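Local atomic coordinates of coronin (Toxoplasma gondii, PDB entry 4OZU), a protein that probably binds actin filaments, as coronins generally do, and is represented here by its N-terminal WD40 beta-propeller domain. Residues D26-S30 against A48-V52; A71-G77 against T114-K120. All blocks are in the same frame, centred on the assembly; numbering follows the deposited sequence.

Interaction 1 (D26-S30 against A48-V52)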
loop_
_atom_site.group_PDB
_atom_site.type_symbol
_atom_site.label_atom_id
_atom_site.label_comp_id
_atom_site.label_asym_id
_atom_site.label_seq_id
_atom_site.Cartn_x
_atom_site.Cartn_y
_atom_site.Cartn_z
ATOM N N ASP A 26 -3.544 4.494 23.879
ATOM C CA ASP A 26 -4.106 5.777 24.287
ATOM C C ASP A 26 -4.111 6.777 23.136
ATOM O O ASP A 26 -3.912 7.982 23.313
ATOM C CB ASP A 26 -3.348 6.330 25.496
ATOM C CG ASP A 26 -3.912 5.819 26.807
ATOM O OD1 ASP A 26 -5.127 6.001 27.044
ATOM O OD2 ASP A 26 -3.154 5.217 27.590
ATOM N N LEU A 27 -4.363 6.256 21.944
ATOM C CA LEU A 27 -4.515 7.089 20.766
ATOM C C LEU A 27 -5.979 7.480 20.599
ATOM O O LEU A 27 -6.849 6.919 21.253
ATOM C CB LEU A 27 -4.016 6.353 19.525
ATOM C CG LEU A 27 -2.591 5.793 19.595
ATOM C CD1 LEU A 27 -2.275 5.028 18.310
ATOM C CD2 LEU A 27 -1.577 6.901 19.832
ATOM N N ARG A 28 -6.230 8.447 19.721
ATOM C CA ARG A 28 -7.582 8.860 19.351
ATOM C C ARG A 28 -7.729 8.754 17.838
ATOM O O ARG A 28 -7.570 9.742 17.120
ATOM C CB ARG A 28 -7.861 10.290 19.816
ATOM C CG ARG A 28 -8.148 10.428 21.306
ATOM C CD ARG A 28 -9.605 10.126 21.632
ATOM N NE ARG A 28 -10.528 10.956 20.857
ATOM C CZ ARG A 28 -10.945 12.171 21.213
ATOM N NH1 ARG A 28 -10.530 12.729 22.344
ATOM N NH2 ARG A 28 -11.784 12.833 20.427
ATOM N N LEU A 29 -8.027 7.552 17.360
ATOM C CA LEU A 29 -7.981 7.262 15.929
ATOM C C LEU A 29 -9.352 7.290 15.269
ATOM O O LEU A 29 -10.366 6.966 15.887
ATOM C CB LEU A 29 -7.340 5.897 15.700
ATOM C CG LEU A 29 -5.919 5.766 16.247
ATOM C CD1 LEU A 29 -5.445 4.329 16.148
ATOM C CD2 LEU A 29 -4.981 6.699 15.496
ATOM N N SER A 30 -9.363 7.673 13.997
ATOM C CA SER A 30 -10.577 7.652 13.199
ATOM C C SER A 30 -11.006 6.222 12.903
ATOM O O SER A 30 -10.167 5.330 12.747
ATOM C CB SER A 30 -10.365 8.411 11.892
ATOM O OG SER A 30 -11.418 8.159 10.980
ATOM N N ALA A 48 -1.635 8.043 10.972
ATOM C CA ALA A 48 -2.963 7.526 11.287
ATOM C C ALA A 48 -3.975 8.669 11.393
ATOM O O ALA A 48 -3.808 9.564 12.222
ATOM C CB ALA A 48 -2.926 6.727 12.584
ATOM N N PRO A 49 -5.015 8.658 10.538
ATOM C CA PRO A 49 -6.070 9.667 10.657
ATOM C C PRO A 49 -6.627 9.750 12.079
ATOM O O PRO A 49 -6.928 8.723 12.693
ATOM C CB PRO A 49 -7.129 9.181 9.668
ATOM C CG PRO A 49 -6.348 8.468 8.624
ATOM C CD PRO A 49 -5.203 7.813 9.342
ATOM N N TRP A 50 -6.741 10.974 12.585
ATOM C CA TRP A 50 -7.092 11.220 13.978
ATOM C C TRP A 50 -8.595 11.400 14.125
ATOM O O TRP A 50 -9.278 11.771 13.171
ATOM C CB TRP A 50 -6.347 12.455 14.492
ATOM C CG TRP A 50 -5.999 12.397 15.946
ATOM C CD1 TRP A 50 -6.485 13.194 16.940
ATOM C CD2 TRP A 50 -5.082 11.488 16.570
ATOM N NE1 TRP A 50 -5.926 12.838 18.147
ATOM C CE2 TRP A 50 -5.064 11.791 17.945
ATOM C CE3 TRP A 50 -4.275 10.448 16.097
ATOM C CZ2 TRP A 50 -4.270 11.093 18.852
ATOM C CZ3 TRP A 50 -3.491 9.753 17.000
ATOM C CH2 TRP A 50 -3.493 10.079 18.360
ATOM N N ASP A 51 -9.104 11.121 15.320
ATOM C CA ASP A 51 -10.525 11.261 15.607
ATOM C C ASP A 51 -10.837 12.690 16.031
ATOM O O ASP A 51 -10.819 13.011 17.220
ATOM C CB ASP A 51 -10.943 10.273 16.698
ATOM C CG ASP A 51 -12.408 10.379 17.056
ATOM O OD1 ASP A 51 -13.200 10.838 16.207
ATOM O OD2 ASP A 51 -12.767 9.997 18.188
ATOM N N VAL A 52 -11.105 13.544 15.049
ATOM C CA VAL A 52 -11.391 14.950 15.299
ATOM C C VAL A 52 -12.639 15.375 14.546
ATOM O O VAL A 52 -12.979 14.800 13.512
ATOM C CB VAL A 52 -10.223 15.861 14.869
ATOM C CG1 VAL A 52 -8.976 15.557 15.692
ATOM C CG2 VAL A 52 -9.964 15.733 13.364
HETATM O O HOH W 1 -11.586 6.989 18.262
#
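Trp-50 has a first torsion of -148°, away from the staggered positions, and this swings its indole back over the 26-30 backbone. Asp-51 holds CG anti to its own N (chi1 179°), which carries the carboxylate toward Arg-28. The bent Arg-28 chain brings its guanidinium near that carboxylate.

The indole lies on a peptide group. Arg-28 O sits over the centre of one ring face, 3.1 Å from Trp-50 CD2. Arg-28 CB packs near the pyrrole side, 3.6 Å from Trp-50 NE1. At the benzo end, Leu-27 CB and Leu-29 CD2 approach the ring obliquely. Leu-29 CD2 also meets Ala-48 CB at 3.6 Å, and both residues are buried. On the ring edge, in plane, is Val-52 CG1.

Two backbone bonds flank the single bridge between Leu-29 and Trp-50. Asp-51 N donates to Arg-28 O at 2.7 Å, and Ser-30 N donates to Pro-49 O at 3.0 Å.

The charged pair is loose. Arg-28 NE lies 3.6 Å from Asp-51 OD2, a long salt bridge with the two planes 71° apart. A water lies within hydrogen-bonding reach of Leu-29 O and Asp-51 OD2, though it has other acceptors nearby. Ser-30 OG turns instead to the backbone N of Lys-32.

The 26-30 loop also bonds to Gly-341 and Asn-342 and packs on strand 343-350. It thus ties that sheet to the sheet of strand 45-49, two neighbouring blades of the propeller. Lys-74 makes a cation-pi contact with the same indole. Arg-28 O takes the N-H of Asp-51 and also lies over the indole face, so the backbone bond and the ring contact hold the same peptide group. The long ion pair, with Arg-28 exposed, probably adds only modestly on the solvent side.

Interaction 2 (A71-G77 against T114-K120)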
loop_
_atom_site.group_PDB
_atom_site.type_symbol
_atom_site.label_atom_id
_atom_site.label_comp_id
_atom_site.label_asym_id
_atom_site.label_seq_id
_atom_site.Cartn_x
_atom_site.Cartn_y
_atom_site.Cartn_z
ATOM N N ALA A 71 4.147 10.499 21.580
ATOM C CA ALA A 71 4.111 11.838 21.007
ATOM C C ALA A 71 3.467 11.798 19.628
ATOM O O ALA A 71 3.995 11.177 18.703
ATOM C CB ALA A 71 5.507 12.422 20.921
ATOM N N VAL A 72 2.321 12.458 19.505
ATOM C CA VAL A 72 1.603 12.524 18.241
ATOM C C VAL A 72 1.701 13.928 17.663
ATOM O O VAL A 72 1.095 14.867 18.181
ATOM C CB VAL A 72 0.120 12.138 18.409
ATOM C CG1 VAL A 72 -0.577 12.106 17.056
ATOM C CG2 VAL A 72 -0.002 10.789 19.096
ATOM N N ALA A 73 2.489 14.067 16.602
ATOM C CA ALA A 73 2.524 15.297 15.832
ATOM C C ALA A 73 1.251 15.352 14.988
ATOM O O ALA A 73 0.607 14.322 14.776
ATOM C CB ALA A 73 3.767 15.350 14.965
ATOM N N LYS A 74 0.888 16.541 14.515
ATOM C CA LYS A 74 -0.375 16.724 13.804
ATOM C C LYS A 74 -0.200 17.349 12.429
ATOM O O LYS A 74 0.531 18.324 12.263
ATOM C CB LYS A 74 -1.322 17.601 14.618
ATOM C CG LYS A 74 -1.554 17.133 16.036
ATOM C CD LYS A 74 -2.310 15.824 16.083
ATOM C CE LYS A 74 -2.622 15.451 17.522
ATOM N NZ LYS A 74 -3.348 14.167 17.613
ATOM N N ILE A 75 -0.898 16.786 11.451
ATOM C CA ILE A 75 -0.994 17.379 10.129
ATOM C C ILE A 75 -2.452 17.766 9.896
ATOM O O ILE A 75 -3.334 16.909 9.923
ATOM C CB ILE A 75 -0.491 16.405 9.038
ATOM C CG1 ILE A 75 0.995 16.115 9.250
ATOM C CG2 ILE A 75 -0.727 16.984 7.637
ATOM C CD1 ILE A 75 1.594 15.145 8.244
ATOM N N LYS A 76 -2.695 19.058 9.684
ATOM C CA LYS A 76 -4.054 19.576 9.493
ATOM C C LYS A 76 -4.272 19.950 8.017
ATOM O O LYS A 76 -4.090 19.111 7.141
ATOM C CB LYS A 76 -4.295 20.765 10.423
ATOM C CG LYS A 76 -4.117 20.419 11.899
ATOM C CD LYS A 76 -4.524 21.572 12.804
ATOM C CE LYS A 76 -4.343 21.223 14.275
ATOM N NZ LYS A 76 -5.225 20.104 14.710
ATOM N N GLY A 77 -4.675 21.186 7.736
ATOM C CA GLY A 77 -4.818 21.634 6.357
ATOM C C GLY A 77 -6.078 21.139 5.662
ATOM O O GLY A 77 -6.783 21.920 5.016
ATOM N N THR A 114 8.115 16.138 17.031
ATOM C CA THR A 114 7.760 15.974 18.438
ATOM C C THR A 114 6.250 16.059 18.617
ATOM O O THR A 114 5.516 16.255 17.652
ATOM C CB THR A 114 8.423 17.043 19.324
ATOM O OG1 THR A 114 7.752 18.297 19.149
ATOM C CG2 THR A 114 9.897 17.199 18.978
ATOM N N GLY A 115 5.796 15.933 19.861
ATOM C CA GLY A 115 4.378 15.986 20.172
ATOM C C GLY A 115 3.767 17.361 19.980
ATOM O O GLY A 115 2.545 17.501 19.996
ATOM N N THR A 116 4.614 18.373 19.792
ATOM C CA THR A 116 4.150 19.747 19.593
ATOM C C THR A 116 4.279 20.185 18.133
ATOM O O THR A 116 3.974 21.327 17.788
ATOM C CB THR A 116 4.930 20.740 20.481
ATOM O OG1 THR A 116 6.316 20.740 20.112
ATOM C CG2 THR A 116 4.796 20.355 21.936
ATOM N N THR A 117 4.735 19.273 17.282
ATOM C CA THR A 117 4.837 19.547 15.854
ATOM C C THR A 117 3.452 19.641 15.228
ATOM O O THR A 117 2.611 18.763 15.423
ATOM C CB THR A 117 5.650 18.461 15.131
ATOM O OG1 THR A 117 6.993 18.465 15.628
ATOM C CG2 THR A 117 5.671 18.697 13.623
ATOM N N GLU A 118 3.230 20.714 14.472
ATOM C CA GLU A 118 1.971 20.928 13.772
ATOM C C GLU A 118 2.235 21.392 12.346
ATOM O O GLU A 118 2.927 22.388 12.129
ATOM C CB GLU A 118 1.115 21.957 14.509
ATOM C CG GLU A 118 -0.298 22.100 13.972
ATOM C CD GLU A 118 -1.041 23.256 14.618
ATOM O OE1 GLU A 118 -0.561 24.405 14.511
ATOM O OE2 GLU A 118 -2.097 23.015 15.242
ATOM N N LEU A 119 1.688 20.654 11.387
ATOM C CA LEU A 119 1.776 21.000 9.973
ATOM C C LEU A 119 0.427 21.489 9.463
ATOM O O LEU A 119 -0.571 20.773 9.557
ATOM C CB LEU A 119 2.233 19.791 9.159
ATOM C CG LEU A 119 3.606 19.860 8.497
ATOM C CD1 LEU A 119 4.699 20.152 9.511
ATOM C CD2 LEU A 119 3.885 18.554 7.766
ATOM N N LYS A 120 0.402 22.705 8.925
ATOM C CA LYS A 120 -0.823 23.284 8.377
ATOM C C LYS A 120 -0.716 23.537 6.879
ATOM O O LYS A 120 -1.710 23.443 6.160
ATOM C CB LYS A 120 -1.166 24.594 9.091
ATOM C CG LYS A 120 -1.867 24.410 10.425
ATOM C CD LYS A 120 -2.420 25.731 10.944
ATOM C CE LYS A 120 -3.331 25.524 12.144
ATOM N NZ LYS A 120 -3.959 26.796 12.605
#
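Ile-75 and Leu-119 lie side by side and point the same way from two parallel strands. Ile-75 CG1 meets Leu-119 CB at 3.9 Å. Leu-119 has an unusual chi1 of -113°, and its CD2 still reaches the Ile-75 side chain.

Lys-74 and Glu-118 point to the other face. The Glu-118 chain runs out with CG anti to N (chi1 -172°) and crosses the Lys-76 chain obliquely. Its OE2 lies unusually close to Lys-76 CE, at a doubtful 3.0 Å, whereas Lys-76 NZ is 4.3 Å away from OE2, too far for a salt bridge. Lys-120 runs alongside Lys-76.

Ala-73 CB packs against Thr-117 CB. The Thr-117 hydroxyl turns back within its own segment, where OG1 accepts from Thr-114 N. Thr-114 OG1 accepts from Thr-116 N in an ST turn, within a type I turn.

Three bonds join the backbones: Lys-74 N to Thr-117 O, Leu-119 N to Lys-74 O at 2.7 Å, and Lys-76 N to Leu-119 O at 2.7 Å.

Strand 118-119 is an extra, parallel outer strand on an otherwise antiparallel blade. Strand 73-75 lies between it and strand 58-62, antiparallel to the latter. Trp-107 of strand 104-108 packs on both Ile-75 and Leu-119.

In the fold
Both contacts reach the same mixed sheet of the propeller, and their centres are about 13 Å apart. Interaction 1 is partly buried and brings a loop to the end of strand 45-49. Interaction 2 is a surface contact between parallel neighbours at the outermost strand of the sheet. They meet directly at Trp-50, which touches both Lys-74 and Val-72. The chemistry differs accordingly. The first rests on a large aromatic ring, leucines and a single bridge, with charge on the solvent side. The second rests on regular strand bonds, one aliphatic pair and Ala-73 against Thr-117, with Glu-118 and Lys-120 exposed, while Lys-74 reaches the Trp-50 ring.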